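PDB 6QP0: putative chromatin binding protein from Chaetomium thermophilum, which acts as a tRNA-dependent, Elongator-associated ATPase needed for tRNA modification, the P-loop domain here binding ADP, aluminium fluoride and magnesium. Local coordinates for residues G9-S13 / W208-V212; A165-N169 / Y203-E209. All blocks are in the same frame, centred on the assembly; numbering follows the deposited sequence.

Interaction 1 (G9-S13 / W208-V212); sequences GLPSS and WENLV. With ADP (adenosine-5'-diphosphate), chain B; AF3 (aluminum fluoride), chain C.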
ATOM      1  N   GLY A   9       1.154  -3.972   4.145  1.00 36.91           N
ATOM      2  CA  GLY A   9       1.682  -4.110   5.484  1.00 39.14           C
ATOM      3  C   GLY A   9       0.562  -4.072   6.498  1.00 40.13           C
ATOM      4  O   GLY A   9      -0.614  -3.908   6.163  1.00 37.76           O
ATOM      5  N   LEU A  10       0.956  -4.234   7.753  1.00 47.05           N
ATOM      6  CA  LEU A  10       0.014  -4.203   8.857  1.00 48.47           C
ATOM      7  C   LEU A  10      -0.414  -2.771   9.138  1.00 46.99           C
ATOM      8  O   LEU A  10       0.195  -1.812   8.659  1.00 49.96           O
ATOM      9  CB  LEU A  10       0.649  -4.826  10.096  1.00 51.94           C
ATOM     10  CG  LEU A  10       0.921  -6.328  10.037  1.00 52.87           C
ATOM     11  CD1 LEU A  10       1.598  -6.781  11.318  1.00 53.96           C
ATOM     12  CD2 LEU A  10      -0.366  -7.099   9.808  1.00 52.09           C
ATOM     13  N   PRO A  11      -1.477  -2.591   9.916  1.00 40.66           N
ATOM     14  CA  PRO A  11      -1.830  -1.242  10.373  1.00 39.67           C
ATOM     15  C   PRO A  11      -0.683  -0.620  11.156  1.00 41.34           C
ATOM     16  O   PRO A  11      -0.110  -1.241  12.052  1.00 39.73           O
ATOM     17  CB  PRO A  11      -3.061  -1.477  11.258  1.00 37.31           C
ATOM     18  CG  PRO A  11      -3.615  -2.788  10.801  1.00 35.90           C
ATOM     19  CD  PRO A  11      -2.442  -3.607  10.374  1.00 37.04           C
ATOM     20  N   SER A  12      -0.348   0.622  10.806  1.00 43.21           N
ATOM     21  CA  SER A  12       0.703   1.373  11.491  1.00 47.39           C
ATOM     22  C   SER A  12       2.045   0.648  11.407  1.00 47.48           C
ATOM     23  O   SER A  12       2.823   0.622  12.365  1.00 49.93           O
ATOM     24  CB  SER A  12       0.324   1.644  12.951  1.00 49.77           C
ATOM     25  OG  SER A  12      -0.997   1.212  13.231  1.00 49.40           O
ATOM     26  N   SER A  13       2.326   0.065  10.245  1.00 43.72           N
ATOM     27  CA  SER A  13       3.568  -0.658  10.015  1.00 42.46           C
ATOM     28  C   SER A  13       4.600   0.162   9.250  1.00 44.23           C
ATOM     29  O   SER A  13       5.707  -0.330   9.012  1.00 46.11           O
ATOM     30  CB  SER A  13       3.286  -1.961   9.258  1.00 40.72           C
ATOM     31  OG  SER A  13       2.691  -1.702   7.997  1.00 39.95           O
ATOM     32  N   TRP A 208      -7.837  -2.624  14.993  1.00 50.17           N
ATOM     33  CA  TRP A 208      -6.415  -2.837  14.742  1.00 47.60           C
ATOM     34  C   TRP A 208      -6.042  -4.306  14.903  1.00 48.35           C
ATOM     35  O   TRP A 208      -5.402  -4.892  14.022  1.00 46.34           O
ATOM     36  CB  TRP A 208      -5.588  -1.961  15.688  1.00 49.49           C
ATOM     37  CG  TRP A 208      -4.140  -1.861  15.330  1.00 48.45           C
ATOM     38  CD1 TRP A 208      -3.539  -0.857  14.637  1.00 46.74           C
ATOM     39  CD2 TRP A 208      -3.109  -2.799  15.655  1.00 49.36           C
ATOM     40  NE1 TRP A 208      -2.195  -1.111  14.506  1.00 46.58           N
ATOM     41  CE2 TRP A 208      -1.907  -2.298  15.120  1.00 48.09           C
ATOM     42  CE3 TRP A 208      -3.086  -4.015  16.343  1.00 51.32           C
ATOM     43  CZ2 TRP A 208      -0.697  -2.969  15.251  1.00 48.66           C
ATOM     44  CZ3 TRP A 208      -1.885  -4.677  16.473  1.00 51.82           C
ATOM     45  CH2 TRP A 208      -0.706  -4.155  15.930  1.00 50.45           C
ATOM     46  N   GLU A 209      -6.441  -4.922  16.020  1.00 51.47           N
ATOM     47  CA  GLU A 209      -6.075  -6.311  16.271  1.00 53.87           C
ATOM     48  C   GLU A 209      -6.637  -7.232  15.194  1.00 53.95           C
ATOM     49  O   GLU A 209      -5.914  -8.063  14.631  1.00 52.01           O
ATOM     50  CB  GLU A 209      -6.565  -6.753  17.652  1.00 57.94           C
ATOM     51  CG  GLU A 209      -5.904  -6.043  18.826  1.00 61.33           C
ATOM     52  CD  GLU A 209      -4.402  -6.253  18.872  1.00 61.67           C
ATOM     53  OE1 GLU A 209      -3.727  -5.557  19.662  1.00 63.90           O
ATOM     54  OE2 GLU A 209      -3.897  -7.112  18.120  1.00 60.23           O
ATOM     55  N   ASN A 210      -7.935  -7.107  14.899  1.00 55.15           N
ATOM     56  CA  ASN A 210      -8.552  -7.985  13.911  1.00 54.05           C
ATOM     57  C   ASN A 210      -7.924  -7.811  12.533  1.00 51.23           C
ATOM     58  O   ASN A 210      -7.866  -8.770  11.755  1.00 50.01           O
ATOM     59  CB  ASN A 210     -10.060  -7.725  13.848  1.00 53.21           C
ATOM     60  CG  ASN A 210     -10.737  -7.888  15.198  1.00 56.82           C
ATOM     61  OD1 ASN A 210     -11.493  -7.021  15.638  1.00 57.32           O
ATOM     62  ND2 ASN A 210     -10.461  -9.000  15.865  1.00 58.93           N
ATOM     63  N   LEU A 211      -7.443  -6.604  12.211  1.00 49.41           N
ATOM     64  CA  LEU A 211      -6.776  -6.388  10.930  1.00 46.62           C
ATOM     65  C   LEU A 211      -5.496  -7.212  10.832  1.00 44.81           C
ATOM     66  O   LEU A 211      -5.257  -7.890   9.827  1.00 43.37           O
ATOM     67  CB  LEU A 211      -6.468  -4.903  10.733  1.00 44.61           C
ATOM     68  CG  LEU A 211      -7.412  -4.120   9.822  1.00 41.94           C
ATOM     69  CD1 LEU A 211      -7.040  -2.648   9.827  1.00 40.96           C
ATOM     70  CD2 LEU A 211      -7.392  -4.671   8.402  1.00 39.46           C
ATOM     71  N   VAL A 212      -4.651  -7.155  11.866  1.00 44.91           N
ATOM     72  CA  VAL A 212      -3.418  -7.936  11.850  1.00 43.28           C
ATOM     73  C   VAL A 212      -3.732  -9.420  11.710  1.00 43.36           C
ATOM     74  O   VAL A 212      -3.116 -10.130  10.908  1.00 42.56           O
ATOM     75  CB  VAL A 212      -2.587  -7.669  13.117  1.00 45.10           C
ATOM     76  CG1 VAL A 212      -1.343  -8.547  13.106  1.00 45.56           C
ATOM     77  CG2 VAL A 212      -2.218  -6.206  13.226  1.00 44.54           C
TER
HETATM   78  PB  ADP B 501       1.008   3.549   8.333  1.00 49.73           P
HETATM   79  O1B ADP B 501       0.534   4.763   7.564  1.00 53.57           O
HETATM   80  O2B ADP B 501      -0.114   3.011   9.176  1.00 44.27           O
HETATM   81  O3B ADP B 501       1.461   2.476   7.373  1.00 50.31           O
HETATM   82  PA  ADP B 501       3.207   5.301   9.169  1.00 53.81           P
HETATM   83  O1A ADP B 501       2.348   6.539   9.261  1.00 53.53           O
HETATM   84  O2A ADP B 501       3.925   5.264   7.839  1.00 51.69           O
HETATM   85  O3A ADP B 501       2.256   3.961   9.340  1.00 52.03           O
HETATM   86  O5' ADP B 501       4.301   5.306  10.418  1.00 58.74           O
HETATM   87  C5' ADP B 501       3.816   5.019  11.715  1.00 62.95           C
HETATM   88  C4' ADP B 501       4.659   5.557  12.687  1.00 65.93           C
HETATM   89  O4' ADP B 501       5.887   4.693  12.848  1.00 67.97           O
HETATM   90  C3' ADP B 501       5.199   7.001  12.247  1.00 66.91           C
HETATM   91  O3' ADP B 501       5.317   7.894  13.448  1.00 67.29           O
HETATM   92  C2' ADP B 501       6.315   6.799  11.751  1.00 68.38           C
HETATM   93  O2' ADP B 501       7.219   7.925  12.084  1.00 68.14           O
HETATM   94  C1' ADP B 501       6.899   5.390  12.410  1.00 70.52           C
HETATM   95  N9  ADP B 501       7.569   4.650  11.395  1.00 72.94           N
HETATM   96  C8  ADP B 501       7.150   4.086  10.264  1.00 75.14           C
HETATM   97  N7  ADP B 501       8.217   3.520   9.689  1.00 75.21           N
HETATM   98  C5  ADP B 501       9.282   3.745  10.477  1.00 75.25           C
HETATM   99  C6  ADP B 501      10.608   3.387  10.357  1.00 74.05           C
HETATM  100  N6  ADP B 501      11.666   2.722   9.604  1.00 75.64           N
HETATM  101  N1  ADP B 501      11.481   3.736  11.286  1.00 74.69           N
HETATM  102  C2  ADP B 501      11.074   4.450  12.362  1.00 77.10           C
HETATM  103  N3  ADP B 501       9.773   4.806  12.488  1.00 76.51           N
HETATM  104  C4  ADP B 501       8.884   4.449  11.541  1.00 75.76           C
HETATM  105 AL   AF3 C 502      -1.952   3.922   8.394  1.00 41.56          AL
HETATM  106  F1  AF3 C 502      -1.607   4.524   6.830  1.00 39.17           F
HETATM  107  F2  AF3 C 502      -1.829   4.959   9.746  1.00 41.22           F
HETATM  108  F3  AF3 C 502      -1.943   2.236   8.660  1.00 41.22           F

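Interaction 2 (A165-N169 / Y203-E209); sequences AREVN and YERSNWE. With ADP (adenosine-5'-diphosphate), chain B; AF3 (aluminum fluoride), chain C.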
ATOM      1  N   ALA A 165       4.495  -2.082  15.547  1.00 55.62           N
ATOM      2  CA  ALA A 165       3.293  -1.521  14.942  1.00 56.61           C
ATOM      3  C   ALA A 165       2.217  -1.274  15.991  1.00 57.07           C
ATOM      4  O   ALA A 165       1.559  -0.227  15.979  1.00 55.31           O
ATOM      5  CB  ALA A 165       2.774  -2.451  13.847  1.00 57.13           C
ATOM      6  N   ARG A 166       2.027  -2.223  16.912  1.00 57.15           N
ATOM      7  CA  ARG A 166       1.042  -2.029  17.970  1.00 58.00           C
ATOM      8  C   ARG A 166       1.401  -0.825  18.832  1.00 58.98           C
ATOM      9  O   ARG A 166       0.524  -0.041  19.211  1.00 61.10           O
ATOM     10  CB  ARG A 166       0.926  -3.286  18.832  1.00 60.49           C
ATOM     11  CG  ARG A 166      -0.230  -3.232  19.823  1.00 63.41           C
ATOM     12  CD  ARG A 166      -0.309  -4.477  20.700  1.00 65.66           C
ATOM     13  NE  ARG A 166      -0.870  -5.629  19.996  1.00 64.20           N
ATOM     14  CZ  ARG A 166      -0.161  -6.652  19.522  1.00 63.83           C
ATOM     15  NH1 ARG A 166       1.157  -6.693  19.670  1.00 64.56           N
ATOM     16  NH2 ARG A 166      -0.780  -7.646  18.900  1.00 63.04           N
ATOM     17  N   GLU A 167       2.688  -0.657  19.148  1.00 56.19           N
ATOM     18  CA  GLU A 167       3.112   0.502  19.924  1.00 59.01           C
ATOM     19  C   GLU A 167       2.690   1.799  19.248  1.00 58.61           C
ATOM     20  O   GLU A 167       2.184   2.716  19.907  1.00 60.83           O
ATOM     21  CB  GLU A 167       4.627   0.476  20.127  1.00 60.45           C
ATOM     22  N   VAL A 168       2.881   1.894  17.931  1.00 56.29           N
ATOM     23  CA  VAL A 168       2.539   3.117  17.212  1.00 57.62           C
ATOM     24  C   VAL A 168       1.066   3.459  17.407  1.00 56.61           C
ATOM     25  O   VAL A 168       0.717   4.586  17.779  1.00 58.85           O
ATOM     26  CB  VAL A 168       2.885   2.973  15.719  1.00 54.95           C
ATOM     27  CG1 VAL A 168       2.302   4.134  14.922  1.00 54.55           C
ATOM     28  CG2 VAL A 168       4.389   2.897  15.533  1.00 54.68           C
ATOM     29  N   ASN A 169       0.180   2.494  17.149  1.00 53.94           N
ATOM     30  CA  ASN A 169      -1.249   2.763  17.253  1.00 53.86           C
ATOM     31  C   ASN A 169      -1.632   3.225  18.653  1.00 56.98           C
ATOM     32  O   ASN A 169      -2.596   3.983  18.814  1.00 57.98           O
ATOM     33  CB  ASN A 169      -2.047   1.517  16.868  1.00 51.82           C
ATOM     34  CG  ASN A 169      -3.501   1.827  16.574  1.00 51.34           C
ATOM     35  OD1 ASN A 169      -3.841   2.288  15.484  1.00 49.97           O
ATOM     36  ND2 ASN A 169      -4.369   1.572  17.545  1.00 52.81           N
ATOM     37  N   TYR A 203      -6.248   3.703  14.675  1.00 48.33           N
ATOM     38  CA  TYR A 203      -7.328   2.735  14.591  1.00 46.94           C
ATOM     39  C   TYR A 203      -7.885   2.486  15.989  1.00 50.38           C
ATOM     40  O   TYR A 203      -7.187   2.654  16.993  1.00 52.88           O
ATOM     41  CB  TYR A 203      -6.844   1.406  14.007  1.00 45.46           C
ATOM     42  CG  TYR A 203      -6.120   1.481  12.680  1.00 42.53           C
ATOM     43  CD1 TYR A 203      -4.879   2.097  12.569  1.00 42.36           C
ATOM     44  CD2 TYR A 203      -6.660   0.893  11.544  1.00 40.32           C
ATOM     45  CE1 TYR A 203      -4.213   2.149  11.358  1.00 40.04           C
ATOM     46  CE2 TYR A 203      -6.001   0.938  10.334  1.00 38.03           C
ATOM     47  CZ  TYR A 203      -4.781   1.568  10.245  1.00 37.89           C
ATOM     48  OH  TYR A 203      -4.131   1.602   9.035  1.00 35.94           O
ATOM     49  N   GLU A 204      -9.148   2.076  16.053  1.00 51.49           N
ATOM     50  CA  GLU A 204      -9.681   1.547  17.300  1.00 56.36           C
ATOM     51  C   GLU A 204      -8.998   0.214  17.593  1.00 57.35           C
ATOM     52  O   GLU A 204      -8.790  -0.601  16.689  1.00 55.63           O
ATOM     53  CB  GLU A 204     -11.194   1.377  17.212  1.00 57.15           C
ATOM     54  CG  GLU A 204     -11.953   2.675  16.957  1.00 56.77           C
ATOM     55  CD  GLU A 204     -11.700   3.715  18.030  1.00 58.78           C
ATOM     56  OE1 GLU A 204     -11.736   3.351  19.221  1.00 62.01           O
ATOM     57  OE2 GLU A 204     -11.453   4.890  17.685  1.00 57.70           O
ATOM     58  N   ARG A 205      -8.627  -0.006  18.858  1.00 58.45           N
ATOM     59  CA  ARG A 205      -7.839  -1.193  19.187  1.00 59.38           C
ATOM     60  C   ARG A 205      -8.534  -2.481  18.749  1.00 58.73           C
ATOM     61  O   ARG A 205      -7.859  -3.472  18.444  1.00 57.94           O
ATOM     62  CB  ARG A 205      -7.528  -1.225  20.686  1.00 63.87           C
ATOM     63  CG  ARG A 205      -6.468  -0.209  21.114  1.00 64.85           C
ATOM     64  CD  ARG A 205      -5.891  -0.525  22.491  1.00 69.36           C
ATOM     65  NE  ARG A 205      -6.752  -0.075  23.584  1.00 73.24           N
ATOM     66  CZ  ARG A 205      -6.473   0.945  24.396  1.00 76.08           C
ATOM     67  NH1 ARG A 205      -5.345   1.631  24.252  1.00 75.55           N
ATOM     68  NH2 ARG A 205      -7.325   1.271  25.359  1.00 79.77           N
ATOM     69  N   SER A 206      -9.869  -2.492  18.698  1.00 64.93           N
ATOM     70  CA  SER A 206     -10.583  -3.645  18.153  1.00 66.82           C
ATOM     71  C   SER A 206     -10.312  -3.798  16.660  1.00 62.27           C
ATOM     72  O   SER A 206      -9.963  -4.888  16.188  1.00 62.39           O
ATOM     73  CB  SER A 206     -12.085  -3.501  18.414  1.00 71.45           C
ATOM     74  OG  SER A 206     -12.820  -4.602  17.905  1.00 72.39           O
ATOM     75  N   ASN A 207     -10.465  -2.713  15.898  1.00 58.35           N
ATOM     76  CA  ASN A 207     -10.220  -2.773  14.463  1.00 53.12           C
ATOM     77  C   ASN A 207      -8.764  -3.110  14.161  1.00 50.62           C
ATOM     78  O   ASN A 207      -8.468  -3.794  13.173  1.00 48.63           O
ATOM     79  CB  ASN A 207     -10.593  -1.443  13.806  1.00 50.31           C
ATOM     80  CG  ASN A 207     -10.439  -1.476  12.294  1.00 46.72           C
ATOM     81  OD1 ASN A 207     -10.682  -2.500  11.659  1.00 45.86           O
ATOM     82  ND2 ASN A 207     -10.028  -0.354  11.716  1.00 45.61           N
ATOM     83  N   TRP A 208      -7.837  -2.624  14.993  1.00 50.17           N
ATOM     84  CA  TRP A 208      -6.415  -2.837  14.742  1.00 47.60           C
ATOM     85  C   TRP A 208      -6.042  -4.306  14.903  1.00 48.35           C
ATOM     86  O   TRP A 208      -5.402  -4.892  14.022  1.00 46.34           O
ATOM     87  CB  TRP A 208      -5.588  -1.961  15.688  1.00 49.49           C
ATOM     88  CG  TRP A 208      -4.140  -1.861  15.330  1.00 48.45           C
ATOM     89  CD1 TRP A 208      -3.539  -0.857  14.637  1.00 46.74           C
ATOM     90  CD2 TRP A 208      -3.109  -2.799  15.655  1.00 49.36           C
ATOM     91  NE1 TRP A 208      -2.195  -1.111  14.506  1.00 46.58           N
ATOM     92  CE2 TRP A 208      -1.907  -2.298  15.120  1.00 48.09           C
ATOM     93  CE3 TRP A 208      -3.086  -4.015  16.343  1.00 51.32           C
ATOM     94  CZ2 TRP A 208      -0.697  -2.969  15.251  1.00 48.66           C
ATOM     95  CZ3 TRP A 208      -1.885  -4.677  16.473  1.00 51.82           C
ATOM     96  CH2 TRP A 208      -0.706  -4.155  15.930  1.00 50.45           C
ATOM     97  N   GLU A 209      -6.441  -4.922  16.020  1.00 51.47           N
ATOM     98  CA  GLU A 209      -6.075  -6.311  16.271  1.00 53.87           C
ATOM     99  C   GLU A 209      -6.637  -7.232  15.194  1.00 53.95           C
ATOM    100  O   GLU A 209      -5.914  -8.063  14.631  1.00 52.01           O
ATOM    101  CB  GLU A 209      -6.565  -6.753  17.652  1.00 57.94           C
ATOM    102  CG  GLU A 209      -5.904  -6.043  18.826  1.00 61.33           C
ATOM    103  CD  GLU A 209      -4.402  -6.253  18.872  1.00 61.67           C
ATOM    104  OE1 GLU A 209      -3.727  -5.557  19.662  1.00 63.90           O
ATOM    105  OE2 GLU A 209      -3.897  -7.112  18.120  1.00 60.23           O
TER
HETATM  106  PB  ADP B 501       1.008   3.549   8.333  1.00 49.73           P
HETATM  107  O1B ADP B 501       0.534   4.763   7.564  1.00 53.57           O
HETATM  108  O2B ADP B 501      -0.114   3.011   9.176  1.00 44.27           O
HETATM  109  O3B ADP B 501       1.461   2.476   7.373  1.00 50.31           O
HETATM  110  PA  ADP B 501       3.207   5.301   9.169  1.00 53.81           P
HETATM  111  O1A ADP B 501       2.348   6.539   9.261  1.00 53.53           O
HETATM  112  O2A ADP B 501       3.925   5.264   7.839  1.00 51.69           O
HETATM  113  O3A ADP B 501       2.256   3.961   9.340  1.00 52.03           O
HETATM  114  O5' ADP B 501       4.301   5.306  10.418  1.00 58.74           O
HETATM  115  C5' ADP B 501       3.816   5.019  11.715  1.00 62.95           C
HETATM  116  C4' ADP B 501       4.659   5.557  12.687  1.00 65.93           C
HETATM  117  O4' ADP B 501       5.887   4.693  12.848  1.00 67.97           O
HETATM  118  C3' ADP B 501       5.199   7.001  12.247  1.00 66.91           C
HETATM  119  O3' ADP B 501       5.317   7.894  13.448  1.00 67.29           O
HETATM  120  C2' ADP B 501       6.315   6.799  11.751  1.00 68.38           C
HETATM  121  O2' ADP B 501       7.219   7.925  12.084  1.00 68.14           O
HETATM  122  C1' ADP B 501       6.899   5.390  12.410  1.00 70.52           C
HETATM  123  N9  ADP B 501       7.569   4.650  11.395  1.00 72.94           N
HETATM  124  C8  ADP B 501       7.150   4.086  10.264  1.00 75.14           C
HETATM  125  N7  ADP B 501       8.217   3.520   9.689  1.00 75.21           N
HETATM  126  C5  ADP B 501       9.282   3.745  10.477  1.00 75.25           C
HETATM  127  C6  ADP B 501      10.608   3.387  10.357  1.00 74.05           C
HETATM  128  N6  ADP B 501      11.666   2.722   9.604  1.00 75.64           N
HETATM  129  N1  ADP B 501      11.481   3.736  11.286  1.00 74.69           N
HETATM  130  C2  ADP B 501      11.074   4.450  12.362  1.00 77.10           C
HETATM  131  N3  ADP B 501       9.773   4.806  12.488  1.00 76.51           N
HETATM  132  C4  ADP B 501       8.884   4.449  11.541  1.00 75.76           C
HETATM  133 AL   AF3 C 502      -1.952   3.922   8.394  1.00 41.56          AL
HETATM  134  F1  AF3 C 502      -1.607   4.524   6.830  1.00 39.17           F
HETATM  135  F2  AF3 C 502      -1.829   4.959   9.746  1.00 41.22           F
HETATM  136  F3  AF3 C 502      -1.943   2.236   8.660  1.00 41.22           F

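Interaction 1 (G9-S13 / W208-V212)
Trp208 turns its indole N-H on the loop at residues 9-13, where two oxygens share it. The main bond runs from NE1 to Ser12 OG at 2.9 Å with an N-H...O angle of 152°, and the hydroxyl oxygen lies almost exactly in the ring plane, meeting the indole at its edge. The other, from NE1 to Pro11 O at 3.2 Å, is weak and strongly bent. The ring arrives here because CG of Trp208 stands opposite the backbone N (chi1 -167°), which carries the indole off helix 205-213 and across the loop. Ser12 for its part holds OG nearly eclipsed with its own backbone N, a less relaxed setting that presents the oxygen to the indole.

The loop follows strand 4-9 and leads into helix 15-31, and with Gly14, Lys15 and Thr16 at the nucleotide it fits a P-loop (Walker A motif). Leu10 to Ser13 make a type II turn, tightened by the bond from Ser13 OG to Leu10 O at 2.6 Å. Ser12 N points at the aluminium fluoride, giving an almost straight bond (170°) to F3 at 3.1 Å, and a weak one to O2B of ADP. The hydroxyl that meets Trp208 thus belongs to the residue whose amide faces the mimic of the transferred phosphate.

Pro11 is the wedge of the apolar side. Its CB lies 3.5 Å from Trp208 CD1, while CG sits over one face of the indole, toward the rim, and comes within 3.6 Å of Leu211 CB. On that same face lies CG2 of Val212, which also touches Pro11 CD. Farther out, Leu10 CD2 meets Val212 CG1 at 3.7 Å, the two side chains crossing at about a right angle.

Interaction 2 (A165-N169 / Y203-E209)
Arg166 crosses the outer end of the Trp208 ring at about a right angle before closing on Glu209. CB starts 3.4 Å from Trp208 CH2, and CG stays within 4.0 Å of Trp208 CZ3. CD comes to 3.7 Å from Glu209 OE1, and a bend at chi3 (-76°) turns the guanidinium toward the carboxylate. NE gives a nearly straight bond (176°) to Glu209 OE1 at 2.9 Å, NH2 a longer one to Glu209 OE2; both oxygens use syn lone pairs, the flat groups nearly coplanar. This side-on salt bridge should fix the guanidinium's rotation, while indole CZ3 and CH2 lie over one of its faces, off toward the rim, the planes steeply inclined. Were Arg166 cut back to an alanine, the Glu209 carboxylate would probably lose its cationic mate and Trp208 CZ3 its contacts with CG and the guanidinium.

Helices 162-174 and 205-213, close to antiparallel (160° between their segments), flank the P-loop nucleotide site, Val168 of the first touching the ADP ribose. Just before N-cap Glu204 of the second, Asn169 bonds the Tyr203 backbone twice: OD1 accepts from Tyr203 N at 2.9 Å, on a lone pair, and ND2 donates to Tyr203 O at 3.1 Å, from above that carbonyl's plane. The same amide runs counter to the Trp208 side chain, its CG 3.3 Å from Trp208 CD1. The Tyr203 hydroxyl faces aluminium fluoride F3, modelled too close to be trusted.

In the fold
The centres of interactions 1 and 2 lie about 6 Å apart, and both draw on helix 205-213, sharing Trp208 and Glu209. Along the chain the P-loop segment 9-13 comes first, after the sheet's central strand 4-9; residues 165-169 follow on helix 162-174, beyond strand 153-158, and both contacts end on the same late helix. That helix meets both the nucleotide-binding loop and helix 162-174, with Trp208 taking part in both. The sites also meet directly, Pro11 packing on Tyr203 and Ser12 on Val168. Since both contacts touch ADP and the aluminium fluoride, they line one nucleotide pocket, consistent with the ATPase site.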